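Local atomic coordinates of nuclear RNA export factor 2 (Drosophila melanogaster, PDB entry 6MRK), a protein that works with Piwi and Nxt1 as an effector of cotranscriptional transposon silencing in the ovary and may take part in mRNA export from the nucleus. Residues E20-L23 against R24-N28; H33-Y36 against K37-S40; K68-R71 against H72-N75; H107-H110 against S111-T114; M117-G121 against K122-I126. One frame throughout, in Å; residues are numbered along the deposited sequence.

Contact 1: residues E20-L23 against R24-N28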
loop_
_atom_site.group_PDB
_atom_site.type_symbol
_atom_site.label_atom_id
_atom_site.label_comp_id
_atom_site.label_asym_id
_atom_site.label_seq_id
_atom_site.Cartn_x
_atom_site.Cartn_y
_atom_site.Cartn_z
ATOM N N GLU A 20 6.522 -5.330 12.941
ATOM C CA GLU A 20 5.911 -5.708 14.236
ATOM C C GLU A 20 6.395 -4.783 15.362
ATOM O O GLU A 20 5.726 -4.775 16.388
ATOM C CB GLU A 20 6.149 -7.194 14.522
ATOM C CG GLU A 20 5.450 -8.106 13.518
ATOM C CD GLU A 20 5.736 -9.597 13.619
ATOM O OE1 GLU A 20 5.456 -10.313 12.625
ATOM O OE2 GLU A 20 6.234 -10.043 14.681
ATOM N N ASN A 21 7.460 -4.005 15.202
ATOM C CA ASN A 21 7.820 -2.972 16.214
ATOM C C ASN A 21 7.078 -1.672 15.887
ATOM O O ASN A 21 6.437 -1.098 16.787
ATOM C CB ASN A 21 9.332 -2.743 16.318
ATOM C CG ASN A 21 10.032 -3.821 17.122
ATOM O OD1 ASN A 21 9.466 -4.380 18.058
ATOM N ND2 ASN A 21 11.257 -4.145 16.757
ATOM N N TYR A 22 7.169 -1.223 14.637
ATOM C CA TYR A 22 6.458 -0.032 14.106
ATOM C C TYR A 22 4.950 -0.101 14.395
ATOM O O TYR A 22 4.395 0.891 14.842
ATOM C CB TYR A 22 6.638 0.088 12.591
ATOM C CG TYR A 22 5.859 1.252 12.060
ATOM C CD1 TYR A 22 4.490 1.153 11.880
ATOM C CD2 TYR A 22 6.461 2.483 11.884
ATOM C CE1 TYR A 22 3.737 2.241 11.473
ATOM C CE2 TYR A 22 5.726 3.584 11.473
ATOM C CZ TYR A 22 4.354 3.466 11.265
ATOM O OH TYR A 22 3.596 4.529 10.842
ATOM N N LEU A 23 4.289 -1.216 14.072
ATOM C CA LEU A 23 2.837 -1.418 14.329
ATOM C C LEU A 23 2.565 -1.314 15.830
ATOM O O LEU A 23 1.647 -0.580 16.211
ATOM C CB LEU A 23 2.399 -2.780 13.782
ATOM C CG LEU A 23 1.730 -2.761 12.410
ATOM C CD1 LEU A 23 2.239 -1.637 11.541
ATOM C CD2 LEU A 23 1.923 -4.074 11.689
ATOM N N ARG A 24 3.331 -2.016 16.666
ATOM C CA ARG A 24 3.112 -1.974 18.131
ATOM C C ARG A 24 3.234 -0.534 18.629
ATOM O O ARG A 24 2.502 -0.189 19.550
ATOM C CB ARG A 24 4.078 -2.896 18.867
ATOM C CG ARG A 24 3.532 -4.304 19.057
ATOM C CD ARG A 24 4.640 -5.283 19.416
ATOM N NE ARG A 24 4.268 -6.701 19.355
ATOM C CZ ARG A 24 4.886 -7.642 18.629
ATOM N NH1 ARG A 24 5.923 -7.346 17.861
ATOM N NH2 ARG A 24 4.463 -8.895 18.682
ATOM N N GLU A 25 4.116 0.275 18.051
ATOM C CA GLU A 25 4.394 1.641 18.559
ATOM C C GLU A 25 3.398 2.657 17.997
ATOM O O GLU A 25 3.317 3.753 18.574
ATOM C CB GLU A 25 5.811 2.049 18.196
ATOM C CG GLU A 25 6.281 3.286 18.928
ATOM C CD GLU A 25 7.800 3.389 18.985
ATOM O OE1 GLU A 25 8.488 2.481 18.435
ATOM O OE2 GLU A 25 8.300 4.370 19.574
ATOM N N PHE A 26 2.705 2.341 16.897
ATOM C CA PHE A 26 1.617 3.180 16.339
ATOM C C PHE A 26 0.406 3.036 17.257
ATOM O O PHE A 26 -0.300 4.024 17.462
ATOM C CB PHE A 26 1.281 2.786 14.898
ATOM C CG PHE A 26 0.182 3.614 14.286
ATOM C CD1 PHE A 26 0.461 4.851 13.732
ATOM C CD2 PHE A 26 -1.138 3.176 14.290
ATOM C CE1 PHE A 26 -0.547 5.635 13.190
ATOM C CE2 PHE A 26 -2.146 3.955 13.735
ATOM C CZ PHE A 26 -1.847 5.186 13.191
ATOM N N GLU A 27 0.226 1.837 17.815
ATOM C CA GLU A 27 -0.977 1.381 18.572
ATOM C C GLU A 27 -1.434 2.458 19.557
ATOM O O GLU A 27 -2.558 2.983 19.374
ATOM C CB GLU A 27 -0.717 0.033 19.262
ATOM C CG GLU A 27 -0.713 -1.127 18.271
ATOM C CD GLU A 27 -0.988 -2.526 18.790
ATOM O OE1 GLU A 27 -0.951 -2.728 20.022
ATOM O OE2 GLU A 27 -1.232 -3.420 17.945
ATOM N N ASN A 28 -0.618 2.765 20.564
ATOM C CA ASN A 28 -0.991 3.747 21.614
ATOM C C ASN A 28 -0.706 5.153 21.074
ATOM O O ASN A 28 0.477 5.483 20.847
ATOM C CB ASN A 28 -0.312 3.439 22.950
ATOM C CG ASN A 28 -0.790 4.328 24.075
ATOM O OD1 ASN A 28 -1.412 5.358 23.836
ATOM N ND2 ASN A 28 -0.494 3.938 25.302
#

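Contact 2: residues H33-Y36 against K37-S40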
loop_
_atom_site.group_PDB
_atom_site.type_symbol
_atom_site.label_atom_id
_atom_site.label_comp_id
_atom_site.label_asym_id
_atom_site.label_seq_id
_atom_site.Cartn_x
_atom_site.Cartn_y
_atom_site.Cartn_z
ATOM N N HIS A 33 3.870 9.924 18.724
ATOM C CA HIS A 33 4.823 10.975 18.273
ATOM C C HIS A 33 6.229 10.383 18.068
ATOM O O HIS A 33 7.013 10.967 17.288
ATOM C CB HIS A 33 4.862 12.144 19.276
ATOM C CG HIS A 33 5.314 11.803 20.665
ATOM N ND1 HIS A 33 4.484 11.188 21.583
ATOM C CD2 HIS A 33 6.481 12.015 21.308
ATOM C CE1 HIS A 33 5.121 11.017 22.721
ATOM N NE2 HIS A 33 6.352 11.520 22.580
ATOM N N ASN A 34 6.547 9.277 18.752
ATOM C CA ASN A 34 7.903 8.672 18.776
ATOM C C ASN A 34 8.194 7.944 17.465
ATOM O O ASN A 34 9.276 7.344 17.363
ATOM C CB ASN A 34 8.079 7.722 19.961
ATOM C CG ASN A 34 8.261 8.469 21.262
ATOM O OD1 ASN A 34 9.019 9.435 21.321
ATOM N ND2 ASN A 34 7.542 8.046 22.292
ATOM N N LEU A 35 7.276 7.991 16.503
ATOM C CA LEU A 35 7.516 7.444 15.146
ATOM C C LEU A 35 8.187 8.519 14.298
ATOM O O LEU A 35 8.419 8.251 13.119
ATOM C CB LEU A 35 6.193 7.007 14.513
ATOM C CG LEU A 35 5.374 6.002 15.319
ATOM C CD1 LEU A 35 3.979 5.858 14.739
ATOM C CD2 LEU A 35 6.069 4.658 15.370
ATOM N N TYR A 36 8.473 9.685 14.878
ATOM C CA TYR A 36 9.117 10.812 14.156
ATOM C C TYR A 36 10.441 10.302 13.571
ATOM O O TYR A 36 10.846 10.803 12.510
ATOM C CB TYR A 36 9.280 12.047 15.059
ATOM C CG TYR A 36 9.890 13.244 14.366
ATOM C CD1 TYR A 36 9.186 13.966 13.408
ATOM C CD2 TYR A 36 11.195 13.630 14.635
ATOM C CE1 TYR A 36 9.759 15.040 12.748
ATOM C CE2 TYR A 36 11.780 14.709 13.991
ATOM C CZ TYR A 36 11.061 15.408 13.041
ATOM O OH TYR A 36 11.640 16.471 12.419
ATOM N N LYS A 37 11.053 9.298 14.213
ATOM C CA LYS A 37 12.415 8.800 13.880
ATOM C C LYS A 37 12.434 8.100 12.526
ATOM O O LYS A 37 13.491 8.091 11.930
ATOM C CB LYS A 37 12.948 7.834 14.938
ATOM C CG LYS A 37 12.050 6.648 15.240
ATOM C CD LYS A 37 12.717 5.541 16.027
ATOM C CE LYS A 37 11.734 4.780 16.890
ATOM N NZ LYS A 37 12.413 4.152 18.042
ATOM N N TYR A 38 11.342 7.504 12.063
ATOM C CA TYR A 38 11.362 6.699 10.810
ATOM C C TYR A 38 11.263 7.599 9.587
ATOM O O TYR A 38 11.622 7.164 8.493
ATOM C CB TYR A 38 10.183 5.736 10.681
ATOM C CG TYR A 38 10.103 4.665 11.731
ATOM C CD1 TYR A 38 10.901 3.537 11.680
ATOM C CD2 TYR A 38 9.220 4.787 12.782
ATOM C CE1 TYR A 38 10.818 2.561 12.661
ATOM C CE2 TYR A 38 9.125 3.824 13.768
ATOM C CZ TYR A 38 9.915 2.703 13.698
ATOM O OH TYR A 38 9.794 1.777 14.681
ATOM N N TYR A 39 10.692 8.783 9.761
ATOM C CA TYR A 39 10.274 9.645 8.632
ATOM C C TYR A 39 11.400 10.641 8.397
ATOM O O TYR A 39 12.270 10.823 9.246
ATOM C CB TYR A 39 8.884 10.249 8.892
ATOM C CG TYR A 39 7.768 9.234 8.886
ATOM C CD1 TYR A 39 7.135 8.883 7.705
ATOM C CD2 TYR A 39 7.373 8.591 10.047
ATOM C CE1 TYR A 39 6.124 7.930 7.675
ATOM C CE2 TYR A 39 6.362 7.639 10.036
ATOM C CZ TYR A 39 5.738 7.305 8.845
ATOM O OH TYR A 39 4.758 6.362 8.822
ATOM N N SER A 40 11.404 11.235 7.226
ATOM C CA SER A 40 12.449 12.192 6.830
ATOM C C SER A 40 11.773 13.382 6.155
ATOM O O SER A 40 10.545 13.374 6.009
ATOM C CB SER A 40 13.426 11.529 5.942
ATOM O OG SER A 40 12.998 11.677 4.607
#

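Contact 3: residues K68-R71 against H72-N75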
loop_
_atom_site.group_PDB
_atom_site.type_symbol
_atom_site.label_atom_id
_atom_site.label_comp_id
_atom_site.label_asym_id
_atom_site.label_seq_id
_atom_site.Cartn_x
_atom_site.Cartn_y
_atom_site.Cartn_z
ATOM N N LYS A 68 -12.993 9.656 11.331
ATOM C CA LYS A 68 -11.678 9.950 11.945
ATOM C C LYS A 68 -10.583 9.727 10.898
ATOM O O LYS A 68 -9.560 10.442 10.949
ATOM C CB LYS A 68 -11.451 9.064 13.172
ATOM C CG LYS A 68 -12.490 9.204 14.271
ATOM C CD LYS A 68 -12.397 10.495 15.045
ATOM C CE LYS A 68 -13.507 10.616 16.074
ATOM N NZ LYS A 68 -13.922 12.023 16.292
ATOM N N TYR A 69 -10.790 8.746 10.014
ATOM C CA TYR A 69 -9.885 8.385 8.890
ATOM C C TYR A 69 -10.285 9.183 7.653
ATOM O O TYR A 69 -9.415 9.789 7.012
ATOM C CB TYR A 69 -9.945 6.886 8.574
ATOM C CG TYR A 69 -9.551 6.014 9.735
ATOM C CD1 TYR A 69 -8.216 5.802 10.045
ATOM C CD2 TYR A 69 -10.517 5.443 10.558
ATOM C CE1 TYR A 69 -7.853 5.027 11.135
ATOM C CE2 TYR A 69 -10.166 4.673 11.656
ATOM C CZ TYR A 69 -8.826 4.456 11.941
ATOM O OH TYR A 69 -8.456 3.670 13.003
ATOM N N ASN A 70 -11.580 9.171 7.348
ATOM C CA ASN A 70 -12.148 9.784 6.121
ATOM C C ASN A 70 -11.785 11.268 6.018
ATOM O O ASN A 70 -11.529 11.737 4.882
ATOM C CB ASN A 70 -13.664 9.638 6.055
ATOM C CG ASN A 70 -14.058 8.478 5.173
ATOM O OD1 ASN A 70 -13.708 8.458 3.992
ATOM N ND2 ASN A 70 -14.754 7.504 5.736
ATOM N N ARG A 71 -11.784 11.999 7.129
ATOM C CA ARG A 71 -11.560 13.470 7.074
ATOM C C ARG A 71 -10.191 13.767 6.454
ATOM O O ARG A 71 -9.983 14.917 6.046
ATOM C CB ARG A 71 -11.677 14.136 8.447
ATOM C CG ARG A 71 -10.793 13.536 9.528
ATOM C CD ARG A 71 -10.622 14.514 10.663
ATOM N NE ARG A 71 -11.922 14.863 11.236
ATOM C CZ ARG A 71 -12.307 14.679 12.502
ATOM N NH1 ARG A 71 -11.495 14.139 13.406
ATOM N NH2 ARG A 71 -13.520 15.062 12.860
ATOM N N HIS A 72 -9.307 12.774 6.366
ATOM C CA HIS A 72 -7.930 12.918 5.834
ATOM C C HIS A 72 -7.742 12.108 4.553
ATOM O O HIS A 72 -6.633 12.190 3.964
ATOM C CB HIS A 72 -6.918 12.411 6.861
ATOM C CG HIS A 72 -6.974 13.111 8.174
ATOM N ND1 HIS A 72 -6.600 14.437 8.311
ATOM C CD2 HIS A 72 -7.329 12.672 9.400
ATOM C CE1 HIS A 72 -6.742 14.794 9.568
ATOM N NE2 HIS A 72 -7.184 13.724 10.258
ATOM N N ALA A 73 -8.747 11.323 4.152
ATOM C CA ALA A 73 -8.575 10.284 3.116
ATOM C C ALA A 73 -8.407 10.961 1.761
ATOM O O ALA A 73 -8.800 12.120 1.615
ATOM C CB ALA A 73 -9.714 9.304 3.132
ATOM N N ARG A 74 -7.774 10.243 0.846
ATOM C CA ARG A 74 -7.410 10.707 -0.506
ATOM C C ARG A 74 -7.985 9.716 -1.505
ATOM O O ARG A 74 -8.015 8.510 -1.218
ATOM C CB ARG A 74 -5.890 10.768 -0.625
ATOM C CG ARG A 74 -5.385 11.615 -1.778
ATOM C CD ARG A 74 -3.949 11.260 -2.100
ATOM N NE ARG A 74 -3.415 11.983 -3.250
ATOM C CZ ARG A 74 -2.574 11.478 -4.147
ATOM N NH1 ARG A 74 -2.177 10.221 -4.055
ATOM N NH2 ARG A 74 -2.153 12.218 -5.156
ATOM N N ASN A 75 -8.427 10.213 -2.644
ATOM C CA ASN A 75 -8.977 9.340 -3.701
ATOM C C ASN A 75 -9.004 10.150 -4.999
ATOM O O ASN A 75 -9.583 11.252 -5.005
ATOM C CB ASN A 75 -10.317 8.766 -3.256
ATOM C CG ASN A 75 -10.878 7.755 -4.226
ATOM O OD1 ASN A 75 -10.293 7.480 -5.275
ATOM N ND2 ASN A 75 -12.019 7.196 -3.875
#

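Contact 4: residues H107-H110 against S111-T114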
loop_
_atom_site.group_PDB
_atom_site.type_symbol
_atom_site.label_atom_id
_atom_site.label_comp_id
_atom_site.label_asym_id
_atom_site.label_seq_id
_atom_site.Cartn_x
_atom_site.Cartn_y
_atom_site.Cartn_z
ATOM N N HIS A 107 -3.642 -3.841 16.758
ATOM C CA HIS A 107 -3.557 -4.766 15.601
ATOM C C HIS A 107 -3.718 -6.206 16.094
ATOM O O HIS A 107 -3.188 -6.531 17.164
ATOM C CB HIS A 107 -2.232 -4.580 14.852
ATOM C CG HIS A 107 -1.959 -3.185 14.419
ATOM N ND1 HIS A 107 -1.540 -2.221 15.306
ATOM C CD2 HIS A 107 -1.993 -2.609 13.198
ATOM C CE1 HIS A 107 -1.348 -1.091 14.657
ATOM N NE2 HIS A 107 -1.614 -1.299 13.351
ATOM N N ASP A 108 -4.376 -7.052 15.305
ATOM C CA ASP A 108 -4.438 -8.518 15.542
ATOM C C ASP A 108 -3.258 -9.157 14.797
ATOM O O ASP A 108 -3.392 -9.466 13.614
ATOM C CB ASP A 108 -5.816 -9.063 15.152
ATOM C CG ASP A 108 -5.949 -10.581 15.202
ATOM O OD1 ASP A 108 -4.962 -11.257 15.545
ATOM O OD2 ASP A 108 -7.037 -11.085 14.865
ATOM N N PHE A 109 -2.132 -9.366 15.465
ATOM C CA PHE A 109 -0.863 -9.769 14.807
ATOM C C PHE A 109 -0.982 -11.144 14.171
ATOM O O PHE A 109 -0.262 -11.407 13.213
ATOM C CB PHE A 109 0.299 -9.728 15.796
ATOM C CG PHE A 109 0.799 -8.322 15.979
ATOM C CD1 PHE A 109 0.236 -7.476 16.921
ATOM C CD2 PHE A 109 1.757 -7.816 15.122
ATOM C CE1 PHE A 109 0.666 -6.165 17.030
ATOM C CE2 PHE A 109 2.186 -6.506 15.238
ATOM C CZ PHE A 109 1.634 -5.682 16.181
ATOM N N HIS A 110 -1.858 -11.990 14.697
ATOM C CA HIS A 110 -2.156 -13.333 14.132
ATOM C C HIS A 110 -2.781 -13.206 12.736
ATOM O O HIS A 110 -2.744 -14.188 11.983
ATOM C CB HIS A 110 -3.105 -14.107 15.053
ATOM C CG HIS A 110 -2.444 -14.711 16.246
ATOM N ND1 HIS A 110 -3.051 -15.712 16.995
ATOM C CD2 HIS A 110 -1.246 -14.470 16.827
ATOM C CE1 HIS A 110 -2.253 -16.060 17.984
ATOM N NE2 HIS A 110 -1.139 -15.308 17.907
ATOM N N SER A 111 -3.371 -12.056 12.412
ATOM C CA SER A 111 -4.225 -11.889 11.210
ATOM C C SER A 111 -3.384 -11.396 10.035
ATOM O O SER A 111 -3.926 -11.335 8.919
ATOM C CB SER A 111 -5.377 -10.961 11.495
ATOM O OG SER A 111 -4.986 -9.597 11.424
ATOM N N LEU A 112 -2.109 -11.091 10.279
ATOM C CA LEU A 112 -1.313 -10.255 9.359
ATOM C C LEU A 112 -0.773 -11.098 8.217
ATOM O O LEU A 112 -0.107 -12.096 8.500
ATOM C CB LEU A 112 -0.140 -9.620 10.105
ATOM C CG LEU A 112 -0.497 -8.577 11.158
ATOM C CD1 LEU A 112 0.785 -7.989 11.715
ATOM C CD2 LEU A 112 -1.408 -7.481 10.601
ATOM N N GLN A 113 -0.974 -10.623 6.989
ATOM C CA GLN A 113 -0.376 -11.217 5.774
ATOM C C GLN A 113 0.609 -10.214 5.187
ATOM O O GLN A 113 0.236 -9.046 5.021
ATOM C CB GLN A 113 -1.473 -11.647 4.812
ATOM C CG GLN A 113 -2.179 -12.895 5.315
ATOM C CD GLN A 113 -3.336 -13.323 4.452
ATOM O OE1 GLN A 113 -3.284 -14.351 3.776
ATOM N NE2 GLN A 113 -4.396 -12.530 4.486
ATOM N N THR A 114 1.815 -10.708 4.907
ATOM C CA THR A 114 3.055 -9.961 4.609
ATOM C C THR A 114 3.351 -10.139 3.123
ATOM O O THR A 114 3.103 -11.224 2.575
ATOM C CB THR A 114 4.150 -10.468 5.559
ATOM O OG1 THR A 114 4.205 -9.438 6.540
ATOM C CG2 THR A 114 5.508 -10.742 4.933
#

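Contact 5: residues M117-G121 against K122-I126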
loop_
_atom_site.group_PDB
_atom_site.type_symbol
_atom_site.label_atom_id
_atom_site.label_comp_id
_atom_site.label_asym_id
_atom_site.label_seq_id
_atom_site.Cartn_x
_atom_site.Cartn_y
_atom_site.Cartn_z
ATOM N N MET A 117 8.505 -7.090 -1.244
ATOM C CA MET A 117 8.451 -7.056 -2.724
ATOM C C MET A 117 9.805 -6.649 -3.302
ATOM O O MET A 117 10.061 -7.040 -4.445
ATOM C CB MET A 117 7.378 -6.082 -3.209
ATOM C CG MET A 117 6.006 -6.338 -2.591
ATOM S SD MET A 117 5.109 -7.806 -3.194
ATOM C CE MET A 117 5.369 -7.694 -4.965
ATOM N N HIS A 118 10.608 -5.869 -2.572
ATOM C CA HIS A 118 12.010 -5.527 -2.932
ATOM C C HIS A 118 12.859 -5.582 -1.676
ATOM O O HIS A 118 12.328 -5.356 -0.585
ATOM C CB HIS A 118 12.116 -4.161 -3.589
ATOM C CG HIS A 118 11.256 -4.070 -4.798
ATOM N ND1 HIS A 118 10.599 -2.904 -5.164
ATOM C CD2 HIS A 118 10.891 -5.009 -5.696
ATOM C CE1 HIS A 118 9.890 -3.125 -6.253
ATOM N NE2 HIS A 118 10.060 -4.414 -6.603
ATOM N N TYR A 119 14.130 -5.909 -1.830
ATOM C CA TYR A 119 15.074 -5.895 -0.700
ATOM C C TYR A 119 16.498 -5.876 -1.227
ATOM O O TYR A 119 16.856 -6.791 -1.946
ATOM C CB TYR A 119 14.834 -7.099 0.197
ATOM C CG TYR A 119 15.783 -7.177 1.358
ATOM C CD1 TYR A 119 15.527 -6.512 2.538
ATOM C CD2 TYR A 119 16.941 -7.923 1.272
ATOM C CE1 TYR A 119 16.391 -6.610 3.617
ATOM C CE2 TYR A 119 17.821 -8.028 2.333
ATOM C CZ TYR A 119 17.543 -7.373 3.515
ATOM O OH TYR A 119 18.418 -7.492 4.554
ATOM N N ASN A 120 17.262 -4.857 -0.852
ATOM C CA ASN A 120 18.710 -4.777 -1.148
ATOM C C ASN A 120 19.399 -3.927 -0.058
ATOM O O ASN A 120 18.862 -3.819 1.060
ATOM C CB ASN A 120 18.934 -4.387 -2.624
ATOM C CG ASN A 120 18.366 -3.054 -3.078
ATOM O OD1 ASN A 120 18.415 -2.054 -2.373
ATOM N ND2 ASN A 120 17.868 -3.011 -4.301
ATOM N N GLY A 121 20.588 -3.399 -0.355
ATOM C CA GLY A 121 21.391 -2.546 0.540
ATOM C C GLY A 121 20.818 -1.145 0.635
ATOM O O GLY A 121 20.945 -0.549 1.702
ATOM N N LYS A 122 20.232 -0.628 -0.446
ATOM C CA LYS A 122 19.496 0.663 -0.453
ATOM C C LYS A 122 18.227 0.571 0.419
ATOM O O LYS A 122 17.978 1.536 1.148
ATOM C CB LYS A 122 19.128 1.076 -1.881
ATOM C CG LYS A 122 20.284 1.520 -2.765
ATOM C CD LYS A 122 20.121 1.085 -4.217
ATOM C CE LYS A 122 18.851 1.601 -4.874
ATOM N NZ LYS A 122 18.426 0.753 -6.018
ATOM N N GLY A 123 17.427 -0.502 0.334
ATOM C CA GLY A 123 16.244 -0.661 1.211
ATOM C C GLY A 123 15.268 -1.741 0.776
ATOM O O GLY A 123 15.689 -2.793 0.267
ATOM N N ALA A 124 13.981 -1.496 0.995
ATOM C CA ALA A 124 12.930 -2.503 0.753
ATOM C C ALA A 124 11.562 -1.859 0.513
ATOM O O ALA A 124 11.367 -0.676 0.798
ATOM C CB ALA A 124 12.884 -3.461 1.914
ATOM N N VAL A 125 10.664 -2.665 -0.040
ATOM C CA VAL A 125 9.214 -2.381 -0.180
ATOM C C VAL A 125 8.500 -3.478 0.596
ATOM O O VAL A 125 8.810 -4.642 0.345
ATOM C CB VAL A 125 8.800 -2.383 -1.657
ATOM C CG1 VAL A 125 7.302 -2.154 -1.818
ATOM C CG2 VAL A 125 9.609 -1.369 -2.441
ATOM N N ILE A 126 7.611 -3.130 1.513
ATOM C CA ILE A 126 6.995 -4.145 2.407
ATOM C C ILE A 126 5.537 -3.787 2.686
ATOM O O ILE A 126 5.242 -2.664 3.060
ATOM C CB ILE A 126 7.849 -4.333 3.672
ATOM C CG1 ILE A 126 7.036 -4.886 4.838
ATOM C CG2 ILE A 126 8.555 -3.057 4.066
ATOM C CD1 ILE A 126 7.904 -5.569 5.868
#

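Contact 1: residues E20-L23 against R24-N28
E20-L23 and R24-N28 span the last turns of helix 12-27, with N28 just beyond its end, and E25 N, F26 N and E27 N donate to N21 O, Y22 O and L23 O in the i to i+4 pattern. The bond from F26 N to Y22 O measures 3.0 Å. Weak i+3 bonds from E25 N to Y22 O and from F26 N to L23 O accompany them.

On the outer side R24 folds back along the helix, its chain extended from CG to NE and lying beside E20. Its NH1 reaches E20 O at 3.0 Å in a weak bond bent to 129°, while E20 CB lies 3.4 Å from R24 NH1. The carboxylate of E20 and the guanidinium are turned 75° apart, and E20 OE2 stays 4.2 Å from R24 NH1, beyond a salt bridge. R24 also makes a cation-pi contact with F109.

On the inner side the tyrosine ring of Y22 swings along the helix toward F26, with CG anti to the backbone N (chi1 177°), and Y22 CE1 packs on F26 CB at 4.2 Å. L23 CD1 lies at the edge of the Y22 ring, in its plane. The hydroxyl of Y22 hydrogen-bonds Y39 OH, and the F26 ring leads away to cation-pi contacts with R32 and R158.

E27, partly exposed, reaches the backbone of strand 104-119, where its OE2 accepts from H107 N.

The helix is thus amphipathic: Y22, L23 and F26 are buried within the NTF2-like domain, whereas R24 is held by a weak, bent bond to a backbone carbonyl, to which the charge of E20 probably adds a loose attraction.

Contact 2: residues H33-Y36 against K37-S40
L35 and Y38 meet across a tight local turn in the connection between helix 12-27 and strand 44-49. The chain enters it as a 3-10 segment, with Y36 N bonded to H33 O, and the same i to i+3 spacing carries on: Y38 N donates to L35 O at 3.2 Å, fairly straight (161°) but from above the carbonyl plane. Y39 N follows with a weak bond to Y36 O.

The oxygen of L35 also lies at the edge of the Y39 ring, in its plane, with L35 O 3.3 Å from Y39 CD2. L35 sends CD2 to the edge of the Y38 ring, 3.5 Å from Y38 CE2, the two side chains meeting at a slant. In this NTF2-like domain the turn thereby aims L35, Y38 and Y39 at their neighbours: L35 rests on F26, Y38 meets the ring of Y22, and Y39 packs on I95 and I180.

The first torsion of K37 (chi1 55°) starts its otherwise extended chain alongside N34 O, which lies 3.6 Å from both K37 CG and K37 CE. Y36 turns its ring the other way, toward C92 and V96 of helix 92-99.

Contact 3: residues K68-R71 against H72-N75
R71 and H72 lie side by side and point the same way, the arginine's aliphatic chain covering one face of the imidazole. R71 CG stands 3.9 Å from the centroid of the H72 ring, 25° off the ring normal, a CH-pi contact offset toward the rim. R71 CD follows at 3.6 Å from H72 NE2. Two bends shape this path: chi1 of 54° tucks R71 CG over its own backbone, between N and C, and chi3 of 59° folds the chain again. The guanidinium and ring planes are nearly perpendicular. The edge of the same ring meets K68 O, which lies near its plane 3.5 Å from H72 CD2.

Beneath these groups the helix gives way to a type I beta turn from N70 to A73, closed by A73 N donating to N70 O at 2.9 Å. Overlapping this turn, H72 N bonds Y69 O at 3.1 Å.

The turn carries the chain out of helix 59-70 and alongside strand 44-49: Y69 and A73 pack on L47, and the backbone of R74 bonds the same residue. Beyond it R74 forms a salt bridge with an acidic side chain of another protein chain, placing the exit of the turn at the subunit interface.

Contact 4: residues H107-H110 against S111-T114
The F109 ring and the L112 side chain run together in the same direction, and L112 CD1 comes to the ring obliquely, 3.5 Å from CD2 of F109. The same phenyl ring also touches E27 of helix 12-27. A second flat group, the carboxylate of D108, stands against the methylene of S111, with D108 OD2 3.8 Å from S111 CB. The D108 side chain leaves the backbone with CG opposite its own N (chi1 173°), which sends D108 OD1 forward to take a weak bond of 3.3 Å from H110 N.

The carbonyl oxygen of D108 is the hub of the turn, taking two bonds from S111. S111 N approaches D108 O from above the carbonyl plane at 2.9 Å, while the hydroxyl S111 OG donates to D108 O in that plane at 2.7 Å. A chi1 of 81° swings this hydroxyl back over the serine's own main chain and so within range of the carbonyl; S111 OG also accepts from L131 N of the neighbouring strand. A weak bond from L112 N to F109 O at 3.5 Å continues the turn.

D108 and Q113 make backbone bonds with L131 and A129, so the residues between them form a short loop that interrupts strand 104-119, one arm of the 104-119/123-135 hairpin, where the sheet of the NTF2-like fold meets helix 12-27.

Contact 5: residues M117-G121 against K122-I126
Backbone bonds join M117-G121 to K122-I126 as a beta hairpin, its strands antiparallel at 162°. M117 N donates to V125 O at 2.9 Å almost straight (176°), V125 N to H118 O, and N120 N to G123 O at 2.8 Å. H118-V125 is the hydrogen-bonded pair and Y119-A124 the non-hydrogen-bonded one; the bond from M117 N is consistent with a classic beta bulge at M117-H118 opposite V125. Y119 CA also makes a CH...O contact with G123 O.

A side chain closes the turn. The N120 amide folds over the loop (chi1 60°), so that N120 OD1 takes G123 N at 3.3 Å and, weakly, K122 N at 3.0 Å.

Side-chain packing divides between the sheet faces. H118 and V125 lie side by side on one, with H118 CB 3.9 Å from V125 CG2, and each packs on an apolar side chain of the other protein chain. M117 CB adds a contact with V125 CG1 at 4.2 Å. On the other face, A124 CB meets the edge of the Y119 ring near its plane, 4.1 Å from Y119 CD1.

The N120 amide thus ties the two arms of the exposed tip together, while the H118-V125 face serves the interface between the two proteins.

Overall arrangement
All five contacts are local and belong to one NTF2-like domain. Contacts 1 and 2 are partly buried and share an aromatic seam on their inner sides. Contact 4 is a surface turn, yet it meets the same helix as contact 1. Contacts 4 and 5 share strand 104-119, one turning on the paired bonds of a serine, the other on strand pairing and an asparagine; contact 5 is partly buried with an exposed tip. Contact 3, also at the surface, rests on arginine over histidine and lies across the chain's centre from contact 5, about 28 Å between centres. The other protein chain reaches residues of contacts 3, 4 and 5 but none of contacts 1 and 2.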